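Local coordinates for protein induced by osmotic stress (Scheffersomyces stipitis, PDB 5YWN), which probably reduces ketones, including haloketones, to chiral alcohols with NADPH, as an extended short-chain reductase of the dihydroflavonol-4-reductase type, at residues L21-Y27 and L246-E250; N267-D273 and V288-D294. The protein carries 1 engineered substitution. The contacts are given in a common frame with arbitrary orientation. Residues are numbered along the deposited sequence.

Contact 1: L21-Y27 and L246-E250; sequences LVLSKGY and LAAFE
Leu246 (t, p) fills the apolar centre between two helix ends: its CB lies 4.2 Å from Leu21 CD2, and its CD1 4.3 Å from both Val22 CG2 and Tyr27 CE2. Between the two segments the nearest CA atoms are those of Val22 and Leu246, 7.3 Å apart. Phe249, in the p rotamer, turns its ring edge to the face of Tyr27, a T-shaped pair with centroids 5.6 Å apart and planes at 77°; Val22 CG2 touches Phe249 CE2 at 4.4 Å. Helix 13-24 ends in a Schellman motif, Gly26 at phi 92° and psi 0°, after which Tyr27 (phi -71°, psi 153°, m) swings back toward 246-250. The aliphatic part of Lys25 borders Leu246, with Lys25 CG 4.4 Å from Leu246 CD2. At the polar edge Tyr27 OH donates to Glu250 OE1 at 2.8 Å. Val22, Tyr27 and Phe249 all rest on Val5 of strand 4-7, an arrangement characteristic of a Rossmann fold, in which helices 13-24 and 238-250 pack side by side on its parallel sheet.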
# COMPACT_ATOMS: atom_id res chain seq x y z
N LEU A 21 -12.69 -4.77 -2.81
CA LEU A 21 -13.19 -3.94 -3.83
C LEU A 21 -13.32 -4.64 -5.18
O LEU A 21 -14.30 -4.54 -5.79
CB LEU A 21 -12.35 -2.71 -3.98
CG LEU A 21 -12.71 -1.80 -5.15
CD1 LEU A 21 -14.11 -1.28 -5.02
CD2 LEU A 21 -11.73 -0.66 -5.35
N VAL A 22 -12.30 -5.34 -5.58
CA VAL A 22 -12.31 -6.03 -6.86
C VAL A 22 -13.43 -7.10 -6.93
O VAL A 22 -14.11 -7.20 -7.89
CB VAL A 22 -10.90 -6.54 -7.17
CG1 VAL A 22 -10.87 -7.75 -8.03
CG2 VAL A 22 -10.03 -5.41 -7.69
N LEU A 23 -13.62 -7.82 -5.87
CA LEU A 23 -14.68 -8.77 -5.77
C LEU A 23 -16.05 -8.09 -5.86
O LEU A 23 -16.90 -8.60 -6.47
CB LEU A 23 -14.56 -9.56 -4.51
CG LEU A 23 -13.44 -10.61 -4.48
CD1 LEU A 23 -13.35 -11.31 -3.17
CD2 LEU A 23 -13.57 -11.62 -5.57
N SER A 24 -16.19 -6.94 -5.28
CA SER A 24 -17.43 -6.21 -5.30
C SER A 24 -17.86 -5.78 -6.68
O SER A 24 -19.00 -5.67 -6.96
CB SER A 24 -17.42 -5.05 -4.32
OG SER A 24 -16.87 -3.92 -4.87
N LYS A 25 -16.91 -5.54 -7.54
CA LYS A 25 -17.18 -5.15 -8.90
C LYS A 25 -17.39 -6.34 -9.87
O LYS A 25 -17.57 -6.16 -11.04
CB LYS A 25 -16.10 -4.21 -9.40
CG LYS A 25 -15.96 -2.94 -8.60
CD LYS A 25 -16.93 -1.87 -8.99
CE LYS A 25 -16.93 -0.73 -8.00
NZ LYS A 25 -17.99 0.26 -8.26
N GLY A 26 -17.40 -7.54 -9.35
CA GLY A 26 -17.61 -8.70 -10.15
C GLY A 26 -16.45 -9.47 -10.75
O GLY A 26 -16.65 -10.46 -11.39
N TYR A 27 -15.24 -9.03 -10.51
CA TYR A 27 -14.07 -9.79 -10.85
C TYR A 27 -13.91 -11.00 -9.96
O TYR A 27 -14.36 -11.02 -8.88
CB TYR A 27 -12.82 -8.92 -10.71
CG TYR A 27 -12.79 -7.76 -11.63
CD1 TYR A 27 -12.31 -7.88 -12.90
CD2 TYR A 27 -13.24 -6.56 -11.24
CE1 TYR A 27 -12.30 -6.84 -13.77
CE2 TYR A 27 -13.23 -5.51 -12.09
CZ TYR A 27 -12.75 -5.67 -13.36
OH TYR A 27 -12.73 -4.65 -14.19
N LEU A 246 -7.81 -0.04 -8.83
CA LEU A 246 -8.83 -0.32 -9.80
C LEU A 246 -8.76 0.58 -11.00
O LEU A 246 -8.70 0.11 -12.09
CB LEU A 246 -10.19 -0.20 -9.19
CG LEU A 246 -11.34 -0.63 -10.04
CD1 LEU A 246 -11.29 -2.12 -10.20
CD2 LEU A 246 -12.65 -0.21 -9.41
N ALA A 247 -8.63 1.86 -10.76
CA ALA A 247 -8.45 2.83 -11.81
C ALA A 247 -7.19 2.48 -12.60
O ALA A 247 -7.18 2.58 -13.78
CB ALA A 247 -8.28 4.20 -11.22
N ALA A 248 -6.18 2.05 -11.92
CA ALA A 248 -4.88 1.83 -12.49
C ALA A 248 -4.88 0.78 -13.59
O ALA A 248 -4.07 0.84 -14.43
CB ALA A 248 -3.85 1.49 -11.45
N PHE A 249 -5.75 -0.21 -13.46
CA PHE A 249 -5.95 -1.18 -14.50
C PHE A 249 -7.16 -1.03 -15.43
O PHE A 249 -7.14 -1.53 -16.50
CB PHE A 249 -5.77 -2.60 -14.00
CG PHE A 249 -6.94 -3.19 -13.25
CD1 PHE A 249 -7.97 -3.80 -13.91
CD2 PHE A 249 -6.94 -3.24 -11.90
CE1 PHE A 249 -9.00 -4.36 -13.21
CE2 PHE A 249 -7.94 -3.84 -11.21
CZ PHE A 249 -8.97 -4.40 -11.85
N GLU A 250 -8.22 -0.42 -14.95
CA GLU A 250 -9.42 -0.14 -15.71
C GLU A 250 -9.35 0.95 -16.74
O GLU A 250 -9.90 0.83 -17.75
CB GLU A 250 -10.64 0.04 -14.81
CG GLU A 250 -11.12 -1.19 -14.09
CD GLU A 250 -12.48 -1.04 -13.41
OE1 GLU A 250 -13.13 -2.03 -13.25
OE2 GLU A 250 -12.87 0.02 -13.05

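Contact 2: N267-D273 and V288-D294; sequences NGQTLLD and VGKPHSD
Strikingly, the irregular segment 288-294 is held to the first turns of helix 268-278 mainly by polar side chains reaching its backbone. Gln269 (t, p) acts as a two-ended clamp: OE1 accepts from Lys290 N at 2.8 Å and NE2 donates to Val288 O at 3.3 Å. NE2 also donates to Asp273 OD1 at 2.9 Å. Gly289 (phi 59°, psi -134°) passes so close to Gln269 that a CB would clash with OE1. Lys290 to Ser293 form a type II turn, with His292 at phi 62° and psi 27°; there His292 N donates to Asp273 OD2 at 2.8 Å, and His292 NE2 is hydrogen-bonded to Lys277 NZ. CA pairs Asp273-Pro291 (6.1 Å), Gln269-Asp294 (6.4 Å) and Leu272-Val288 (7.2 Å) set the register. Asp294 (p) brings OD2 to 2.9 Å from Thr270 OG1. Water 2 bridges Asp273 OD1 (2.6 Å) and Val288 O (3.0 Å); water 1 lies 2.7 Å from Asp273 OD2 and 3.1 Å from Asp294 OD2. At the helix start, Asn267 OD1 accepts from Thr270 N (3.1 Å) and Thr270 OG1 from Asn267 N (2.9 Å): a capping box, the classic N-terminal helix motif, beside a loop bound through side-chain-to-backbone hydrogen bonds.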
# COMPACT_ATOMS: atom_id res chain seq x y z
N ASN A 267 -0.57 15.61 12.15
CA ASN A 267 0.29 15.22 13.24
C ASN A 267 -0.45 14.53 14.37
O ASN A 267 -1.60 14.30 14.27
CB ASN A 267 1.18 16.36 13.71
CG ASN A 267 0.44 17.47 14.43
OD1 ASN A 267 -0.62 17.29 14.94
ND2 ASN A 267 1.04 18.61 14.45
N GLY A 268 0.25 14.27 15.44
CA GLY A 268 -0.31 13.67 16.61
C GLY A 268 -1.45 14.46 17.23
O GLY A 268 -2.34 13.90 17.73
N GLN A 269 -1.37 15.77 17.20
CA GLN A 269 -2.44 16.61 17.66
C GLN A 269 -3.71 16.47 16.82
O GLN A 269 -4.74 16.38 17.35
CB GLN A 269 -2.03 18.06 17.79
CG GLN A 269 -3.00 18.89 18.56
CD GLN A 269 -3.10 18.52 20.01
OE1 GLN A 269 -2.15 18.61 20.73
NE2 GLN A 269 -4.24 18.09 20.41
N THR A 270 -3.55 16.40 15.52
CA THR A 270 -4.64 16.21 14.61
C THR A 270 -5.36 14.90 14.94
O THR A 270 -6.55 14.87 15.04
CB THR A 270 -4.14 16.09 13.14
OG1 THR A 270 -3.07 16.96 12.90
CG2 THR A 270 -5.25 16.43 12.21
N LEU A 271 -4.59 13.85 15.17
CA LEU A 271 -5.09 12.57 15.52
C LEU A 271 -5.85 12.54 16.85
O LEU A 271 -6.94 12.08 16.91
CB LEU A 271 -3.93 11.60 15.58
CG LEU A 271 -4.18 10.23 16.11
CD1 LEU A 271 -5.31 9.50 15.43
CD2 LEU A 271 -2.95 9.37 16.27
N LEU A 272 -5.27 13.11 17.87
CA LEU A 272 -5.87 13.22 19.17
C LEU A 272 -7.18 14.02 19.14
O LEU A 272 -8.13 13.65 19.73
CB LEU A 272 -4.90 13.91 20.09
CG LEU A 272 -4.00 13.09 20.97
CD1 LEU A 272 -3.16 13.94 21.89
CD2 LEU A 272 -4.77 12.07 21.76
N ASP A 273 -7.19 15.09 18.40
CA ASP A 273 -8.33 15.93 18.31
C ASP A 273 -9.51 15.18 17.70
O ASP A 273 -10.59 15.33 18.13
CB ASP A 273 -8.02 17.23 17.56
CG ASP A 273 -7.11 18.21 18.37
OD1 ASP A 273 -6.97 18.10 19.56
OD2 ASP A 273 -6.55 19.08 17.76
N VAL A 288 -4.64 15.33 26.23
CA VAL A 288 -5.30 16.45 25.59
C VAL A 288 -4.41 17.24 24.64
O VAL A 288 -4.80 17.62 23.62
CB VAL A 288 -5.92 17.41 26.64
CG1 VAL A 288 -6.80 18.42 25.97
CG2 VAL A 288 -6.72 16.66 27.66
N GLY A 289 -3.19 17.47 25.05
CA GLY A 289 -2.28 18.32 24.33
C GLY A 289 -2.80 19.71 24.18
O GLY A 289 -3.27 20.27 25.10
N LYS A 290 -2.69 20.24 22.97
CA LYS A 290 -3.07 21.57 22.67
C LYS A 290 -3.97 21.55 21.48
O LYS A 290 -3.54 21.65 20.40
CB LYS A 290 -1.85 22.46 22.44
CG LYS A 290 -0.95 22.55 23.65
CD LYS A 290 -0.06 23.77 23.61
CE LYS A 290 1.18 23.53 22.78
NZ LYS A 290 1.69 22.12 22.73
N PRO A 291 -5.26 21.42 21.70
CA PRO A 291 -6.17 21.16 20.60
C PRO A 291 -6.16 22.22 19.54
O PRO A 291 -6.14 23.35 19.84
CB PRO A 291 -7.52 21.09 21.26
CG PRO A 291 -7.26 20.81 22.67
CD PRO A 291 -5.88 21.16 23.00
N HIS A 292 -6.09 21.80 18.30
CA HIS A 292 -6.07 22.65 17.12
C HIS A 292 -4.90 23.61 17.03
O HIS A 292 -5.00 24.60 16.43
CB HIS A 292 -7.43 23.32 16.91
CG HIS A 292 -8.55 22.35 17.01
ND1 HIS A 292 -8.69 21.30 16.15
CD2 HIS A 292 -9.52 22.21 17.93
CE1 HIS A 292 -9.72 20.58 16.51
NE2 HIS A 292 -10.26 21.13 17.56
N SER A 293 -3.80 23.24 17.64
CA SER A 293 -2.53 23.93 17.51
C SER A 293 -1.76 23.48 16.29
O SER A 293 -0.75 24.02 16.03
CB SER A 293 -1.63 23.72 18.72
OG SER A 293 -1.22 22.41 18.83
N ASP A 294 -2.20 22.45 15.62
CA ASP A 294 -1.59 22.01 14.40
C ASP A 294 -1.84 23.03 13.31
O ASP A 294 -2.94 23.46 13.13
CB ASP A 294 -2.05 20.62 14.01
CG ASP A 294 -3.56 20.43 14.10
OD1 ASP A 294 -4.19 21.07 14.93
OD2 ASP A 294 -4.10 19.61 13.38
O HOH W 1 -6.67 19.14 15.03
O HOH W 2 -7.17 17.02 21.89

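Contact 1 closes before contact 2 opens, so the two follow in series along the chain. Their centres lie 36 Å apart, with about 24 Å between nearest atoms, and they share no helix or strand. Contact 1 belongs to the nucleotide-binding half: it joins helix 13-24, which follows the first strand of the seven-stranded parallel sheet, to helix 238-250, bringing together parts of the chain more than 200 residues apart. Contact 2 is local, tying helix 268-278 to the loop that leads toward helix 305-311, beyond outermost strand 258-261 in sequence. Contact 1 thus joins distant parts of the Rossmann core, whereas contact 2 joins neighbouring parts of the chain away from the cofactor site.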